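Long-range contact in AxyAgu115A (Amphibacillus xylanus NBRC 15112, PDB 6NPS), which probably cleaves alpha-linked glucuronic acid side groups from xylans such as arabinoglucuronoxylan, as a family GH115 alpha-glucuronidase: residues Y860-V872 against W906-K918. The protein carries 3 engineered substitutions. Numbering follows the deposited sequence.
Sequences YELEFYLQPSNPV and WGIDVINNIRTTK
An antiparallel strand pair in the C-terminal domain, which belongs to the galactose-binding-like clan, pairs residues 863-866 with 915-918, just after a Schellman motif ends helix 904-912. Phe-864 with Thr-917 and Leu-866 with Arg-915 are the hydrogen-bonded pairs; each exchanges two backbone bonds, and Leu-866 N reaches Arg-915 O at 2.7 Å. The other edge of strand 858-866 pairs with strand 940-948, through Glu-863 to Val-945 and Tyr-865 to Glu-942. On one face, the beta-branched Thr-916 lies alongside Tyr-865 and sets its CG2 over the ring, 3.9 Å from the centroid and 14° off the normal, a CH-pi contact. Threonine suits this spot because OG1 sits between the backbone N and the carbonyl carbon (chi1 62°), which turns the methyl rather than the hydroxyl to the ring. Nearby, the extended chains of Glu-863 and Lys-918 run side by side; OE2 of Glu-863 and NZ of Lys-918 stay 4.3 Å apart, too far for a salt bridge. On the opposite face Thr-917 CG2 touches both Phe-864 CB and Leu-866 CD1. At the helix end, Asn-913, the C-prime residue, takes the positive phi (53°) that asparagine accommodates well, and Ile-914 N donates to Asp-909 O, the motif's long closing bond. Pro-868, centre of an inverse gamma turn, packs its CD 3.6 Å from Asn-913 C. Beyond it, Asn-870 OD1, hydrogen-bonded to Tyr-899 OH, touches the indole edge at Trp-906 CD1; Asn-870 ND2 and Trp-906 NE1 both bond Asp-385 OD2. From Arg-915, long and bent at chi3, NH2 donates in the carbonyl plane to a lone pair of Ser-869 O at 2.7 Å; NH1 adds a weak, bent bond. With an alanine here, Ser-869 O would probably lose both guanidinium donors and the segment after Pro-868 its tie to the strand. One guanidinium face lies against Pro-868 CA, 3.6 Å from Arg-915 NH1.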
loop_
_atom_site.group_PDB
_atom_site.type_symbol
_atom_site.label_atom_id
_atom_site.label_comp_id
_atom_site.label_asym_id
_atom_site.label_seq_id
_atom_site.Cartn_x
_atom_site.Cartn_y
_atom_site.Cartn_z
ATOM N N TYR A 860 -31.325 -7.140 11.623
ATOM C CA TYR A 860 -30.466 -7.573 10.537
ATOM C C TYR A 860 -30.275 -6.428 9.567
ATOM O O TYR A 860 -31.141 -5.549 9.429
ATOM C CB TYR A 860 -31.059 -8.814 9.818
ATOM C CG TYR A 860 -30.847 -10.064 10.654
ATOM C CD1 TYR A 860 -31.621 -10.297 11.782
ATOM C CD2 TYR A 860 -29.832 -10.984 10.346
ATOM C CE1 TYR A 860 -31.417 -11.433 12.580
ATOM C CE2 TYR A 860 -29.623 -12.123 11.138
ATOM C CZ TYR A 860 -30.421 -12.336 12.251
ATOM O OH TYR A 860 -30.230 -13.441 13.056
ATOM N N GLU A 861 -29.132 -6.446 8.893
ATOM C CA GLU A 861 -28.912 -5.585 7.743
ATOM C C GLU A 861 -29.372 -6.318 6.492
ATOM O O GLU A 861 -29.036 -7.486 6.289
ATOM C CB GLU A 861 -27.445 -5.177 7.608
ATOM C CG GLU A 861 -26.971 -4.252 8.717
ATOM C CD GLU A 861 -27.239 -2.772 8.444
ATOM O OE1 GLU A 861 -28.143 -2.450 7.639
ATOM O OE2 GLU A 861 -26.543 -1.922 9.046
ATOM N N LEU A 862 -30.156 -5.627 5.674
ATOM C CA LEU A 862 -30.638 -6.126 4.398
ATOM C C LEU A 862 -30.013 -5.243 3.328
ATOM O O LEU A 862 -30.290 -4.047 3.264
ATOM C CB LEU A 862 -32.168 -6.094 4.352
ATOM C CG LEU A 862 -32.873 -6.394 3.038
ATOM C CD1 LEU A 862 -32.800 -7.865 2.733
ATOM C CD2 LEU A 862 -34.345 -5.956 3.132
ATOM N N GLU A 863 -29.146 -5.829 2.520
ATOM C CA GLU A 863 -28.385 -5.103 1.528
ATOM C C GLU A 863 -28.799 -5.568 0.138
ATOM O O GLU A 863 -28.833 -6.771 -0.137
ATOM C CB GLU A 863 -26.894 -5.323 1.752
ATOM C CG GLU A 863 -26.002 -4.676 0.695
ATOM C CD GLU A 863 -24.519 -4.814 1.019
ATOM O OE1 GLU A 863 -24.114 -5.863 1.580
ATOM O OE2 GLU A 863 -23.760 -3.859 0.733
ATOM N N PHE A 864 -29.133 -4.621 -0.719
ATOM C CA PHE A 864 -29.457 -4.910 -2.104
ATOM C C PHE A 864 -28.254 -4.586 -2.969
ATOM O O PHE A 864 -27.605 -3.550 -2.788
ATOM C CB PHE A 864 -30.640 -4.071 -2.587
ATOM C CG PHE A 864 -31.933 -4.418 -1.971
ATOM C CD1 PHE A 864 -32.118 -5.620 -1.305
ATOM C CD2 PHE A 864 -33.012 -3.540 -2.087
ATOM C CE1 PHE A 864 -33.342 -5.927 -0.733
ATOM C CE2 PHE A 864 -34.247 -3.850 -1.529
ATOM C CZ PHE A 864 -34.407 -5.038 -0.845
ATOM N N TYR A 865 -28.007 -5.430 -3.946
ATOM C CA TYR A 865 -27.098 -5.119 -5.040
ATOM C C TYR A 865 -27.968 -4.802 -6.258
ATOM O O TYR A 865 -28.732 -5.657 -6.708
ATOM C CB TYR A 865 -26.174 -6.300 -5.332
ATOM C CG TYR A 865 -25.075 -6.505 -4.293
ATOM C CD1 TYR A 865 -25.383 -6.840 -2.975
ATOM C CD2 TYR A 865 -23.730 -6.379 -4.645
ATOM C CE1 TYR A 865 -24.365 -7.055 -2.017
ATOM C CE2 TYR A 865 -22.723 -6.578 -3.718
ATOM C CZ TYR A 865 -23.044 -6.926 -2.407
ATOM O OH TYR A 865 -22.041 -7.108 -1.482
ATOM N N LEU A 866 -27.856 -3.581 -6.779
ATOM C CA LEU A 866 -28.732 -3.100 -7.846
ATOM C C LEU A 866 -27.934 -2.626 -9.048
ATOM O O LEU A 866 -26.846 -2.057 -8.908
ATOM C CB LEU A 866 -29.610 -1.926 -7.380
ATOM C CG LEU A 866 -30.417 -2.131 -6.116
ATOM C CD1 LEU A 866 -30.943 -0.800 -5.620
ATOM C CD2 LEU A 866 -31.573 -3.110 -6.405
ATOM N N GLN A 867 -28.506 -2.801 -10.228
ATOM C CA GLN A 867 -27.961 -2.109 -11.380
ATOM C C GLN A 867 -27.974 -0.606 -11.107
ATOM O O GLN A 867 -28.944 -0.097 -10.525
ATOM C CB GLN A 867 -28.765 -2.437 -12.638
ATOM C CG GLN A 867 -27.893 -2.492 -13.866
ATOM C CD GLN A 867 -27.752 -1.145 -14.545
ATOM O OE1 GLN A 867 -26.710 -0.841 -15.123
ATOM N NE2 GLN A 867 -28.811 -0.335 -14.494
ATOM N N PRO A 868 -26.909 0.141 -11.497
ATOM C CA PRO A 868 -26.866 1.599 -11.181
ATOM C C PRO A 868 -27.682 2.447 -12.154
ATOM O O PRO A 868 -27.176 3.215 -12.976
ATOM C CB PRO A 868 -25.365 1.916 -11.257
ATOM C CG PRO A 868 -24.829 0.978 -12.273
ATOM C CD PRO A 868 -25.638 -0.333 -12.083
ATOM N N SER A 869 -28.989 2.313 -12.061
ATOM C CA SER A 869 -29.928 3.106 -12.836
ATOM C C SER A 869 -30.110 4.493 -12.231
ATOM O O SER A 869 -29.941 4.705 -11.026
ATOM C CB SER A 869 -31.276 2.392 -12.895
ATOM O OG SER A 869 -31.230 1.428 -13.918
ATOM N N ASN A 870 -30.513 5.434 -13.081
ATOM C CA ASN A 870 -30.787 6.774 -12.616
ATOM C C ASN A 870 -32.291 6.996 -12.525
ATOM O O ASN A 870 -33.049 6.373 -13.272
ATOM C CB ASN A 870 -30.155 7.779 -13.586
ATOM C CG ASN A 870 -28.668 7.595 -13.684
ATOM O OD1 ASN A 870 -27.983 7.659 -12.663
ATOM N ND2 ASN A 870 -28.146 7.348 -14.888
ATOM N N PRO A 871 -32.770 7.860 -11.620
ATOM C CA PRO A 871 -34.212 8.122 -11.551
ATOM C C PRO A 871 -34.757 8.570 -12.901
ATOM O O PRO A 871 -34.110 9.330 -13.637
ATOM C CB PRO A 871 -34.328 9.255 -10.516
ATOM C CG PRO A 871 -33.039 9.268 -9.766
ATOM C CD PRO A 871 -32.000 8.716 -10.693
ATOM N N VAL A 872 -35.986 8.123 -13.210
ATOM C CA VAL A 872 -36.605 8.443 -14.506
ATOM C C VAL A 872 -37.355 9.765 -14.514
ATOM O O VAL A 872 -37.783 10.217 -15.595
ATOM C CB VAL A 872 -37.591 7.345 -14.968
ATOM C CG1 VAL A 872 -36.878 6.041 -15.060
ATOM C CG2 VAL A 872 -38.802 7.252 -13.998
ATOM N N TRP A 906 -22.669 8.576 -7.710
ATOM C CA TRP A 906 -22.919 8.160 -9.081
ATOM C C TRP A 906 -21.626 7.681 -9.723
ATOM O O TRP A 906 -21.606 6.654 -10.406
ATOM C CB TRP A 906 -23.535 9.335 -9.895
ATOM C CG TRP A 906 -23.506 9.047 -11.435
ATOM C CD1 TRP A 906 -24.442 8.354 -12.152
ATOM C CD2 TRP A 906 -22.456 9.385 -12.364
ATOM N NE1 TRP A 906 -24.051 8.258 -13.474
ATOM C CE2 TRP A 906 -22.836 8.886 -13.627
ATOM C CE3 TRP A 906 -21.239 10.070 -12.251
ATOM C CZ2 TRP A 906 -22.030 9.026 -14.772
ATOM C CZ3 TRP A 906 -20.448 10.261 -13.416
ATOM C CH2 TRP A 906 -20.861 9.749 -14.656
ATOM N N GLY A 907 -20.527 8.407 -9.481
ATOM C CA GLY A 907 -19.274 8.087 -10.144
ATOM C C GLY A 907 -18.645 6.790 -9.655
ATOM O O GLY A 907 -18.123 6.012 -10.461
ATOM N N ILE A 908 -18.661 6.548 -8.335
ATOM C CA ILE A 908 -18.222 5.247 -7.800
ATOM C C ILE A 908 -19.052 4.121 -8.406
ATOM O O ILE A 908 -18.524 3.116 -8.907
ATOM C CB ILE A 908 -18.349 5.218 -6.268
ATOM C CG1 ILE A 908 -17.356 6.175 -5.601
ATOM C CG2 ILE A 908 -18.115 3.774 -5.724
ATOM C CD1 ILE A 908 -17.827 6.553 -4.215
ATOM N N ASP A 909 -20.382 4.272 -8.368
ATOM C CA ASP A 909 -21.255 3.165 -8.770
ATOM C C ASP A 909 -21.149 2.881 -10.256
ATOM O O ASP A 909 -21.279 1.732 -10.676
ATOM C CB ASP A 909 -22.716 3.494 -8.406
ATOM C CG ASP A 909 -22.935 3.658 -6.892
ATOM O OD1 ASP A 909 -22.025 3.331 -6.103
ATOM O OD2 ASP A 909 -24.027 4.124 -6.488
ATOM N N VAL A 910 -20.918 3.913 -11.084
ATOM C CA VAL A 910 -20.905 3.665 -12.524
ATOM C C VAL A 910 -19.654 2.856 -12.930
ATOM O O VAL A 910 -19.717 1.969 -13.791
ATOM C CB VAL A 910 -21.070 5.045 -13.243
ATOM C CG1 VAL A 910 -19.757 5.774 -13.442
ATOM C CG2 VAL A 910 -21.780 4.906 -14.498
ATOM N N ILE A 911 -18.526 3.093 -12.268
ATOM C CA ILE A 911 -17.293 2.332 -12.514
ATOM C C ILE A 911 -17.389 0.909 -11.940
ATOM O O ILE A 911 -16.885 -0.050 -12.538
ATOM C CB ILE A 911 -16.097 3.096 -11.912
ATOM C CG1 ILE A 911 -16.007 4.484 -12.587
ATOM C CG2 ILE A 911 -14.765 2.343 -12.097
ATOM C CD1 ILE A 911 -16.057 4.412 -14.102
ATOM N N ASN A 912 -18.039 0.743 -10.782
ATOM C CA ASN A 912 -18.287 -0.603 -10.248
ATOM C C ASN A 912 -19.415 -1.336 -10.957
ATOM O O ASN A 912 -19.615 -2.530 -10.686
ATOM C CB ASN A 912 -18.629 -0.549 -8.758
ATOM C CG ASN A 912 -17.458 -0.127 -7.912
ATOM O OD1 ASN A 912 -16.309 -0.202 -8.345
ATOM N ND2 ASN A 912 -17.743 0.374 -6.724
ATOM N N ASN A 913 -20.176 -0.645 -11.791
ATOM C CA ASN A 913 -21.369 -1.188 -12.442
ATOM C C ASN A 913 -22.358 -1.805 -11.453
ATOM O O ASN A 913 -22.967 -2.851 -11.721
ATOM C CB ASN A 913 -21.016 -2.222 -13.506
ATOM C CG ASN A 913 -22.173 -2.409 -14.481
ATOM O OD1 ASN A 913 -22.937 -1.449 -14.731
ATOM N ND2 ASN A 913 -22.312 -3.601 -15.035
ATOM N N ILE A 914 -22.507 -1.187 -10.284
ATOM C CA ILE A 914 -23.392 -1.741 -9.272
ATOM C C ILE A 914 -23.644 -0.647 -8.268
ATOM O O ILE A 914 -22.799 0.224 -8.056
ATOM C CB ILE A 914 -22.802 -3.001 -8.579
ATOM C CG1 ILE A 914 -23.935 -3.817 -7.943
ATOM C CG2 ILE A 914 -21.809 -2.631 -7.492
ATOM C CD1 ILE A 914 -24.804 -4.539 -8.991
ATOM N N ARG A 915 -24.848 -0.640 -7.713
ATOM C CA ARG A 915 -25.191 0.175 -6.568
ATOM C C ARG A 915 -25.566 -0.757 -5.427
ATOM O O ARG A 915 -26.296 -1.734 -5.633
ATOM C CB ARG A 915 -26.358 1.099 -6.903
ATOM C CG ARG A 915 -26.765 1.935 -5.725
ATOM C CD ARG A 915 -27.359 3.254 -6.175
ATOM N NE ARG A 915 -28.518 3.013 -7.005
ATOM C CZ ARG A 915 -28.664 3.431 -8.255
ATOM N NH1 ARG A 915 -27.713 4.149 -8.851
ATOM N NH2 ARG A 915 -29.792 3.128 -8.893
ATOM N N THR A 916 -25.090 -0.465 -4.230
ATOM C CA THR A 916 -25.566 -1.182 -3.057
ATOM C C THR A 916 -26.302 -0.212 -2.140
ATOM O O THR A 916 -25.975 0.975 -2.081
ATOM C CB THR A 916 -24.421 -1.884 -2.297
ATOM O OG1 THR A 916 -23.483 -0.912 -1.826
ATOM C CG2 THR A 916 -23.706 -2.863 -3.187
ATOM N N THR A 917 -27.339 -0.705 -1.487
ATOM C CA THR A 917 -28.100 0.060 -0.513
ATOM C C THR A 917 -28.411 -0.871 0.656
ATOM O O THR A 917 -28.556 -2.086 0.470
ATOM C CB THR A 917 -29.381 0.642 -1.161
ATOM O OG1 THR A 917 -30.180 1.335 -0.187
ATOM C CG2 THR A 917 -30.210 -0.476 -1.771
ATOM N N LYS A 918 -28.478 -0.308 1.865
ATOM C CA LYS A 918 -28.678 -1.074 3.095
ATOM C C LYS A 918 -29.817 -0.484 3.914
ATOM O O LYS A 918 -29.962 0.740 4.006
ATOM C CB LYS A 918 -27.422 -1.102 3.990
ATOM C CG LYS A 918 -26.306 -1.931 3.453
ATOM C CD LYS A 918 -25.117 -1.949 4.400
ATOM C CE LYS A 918 -23.830 -2.285 3.647
ATOM N NZ LYS A 918 -22.618 -2.181 4.507
#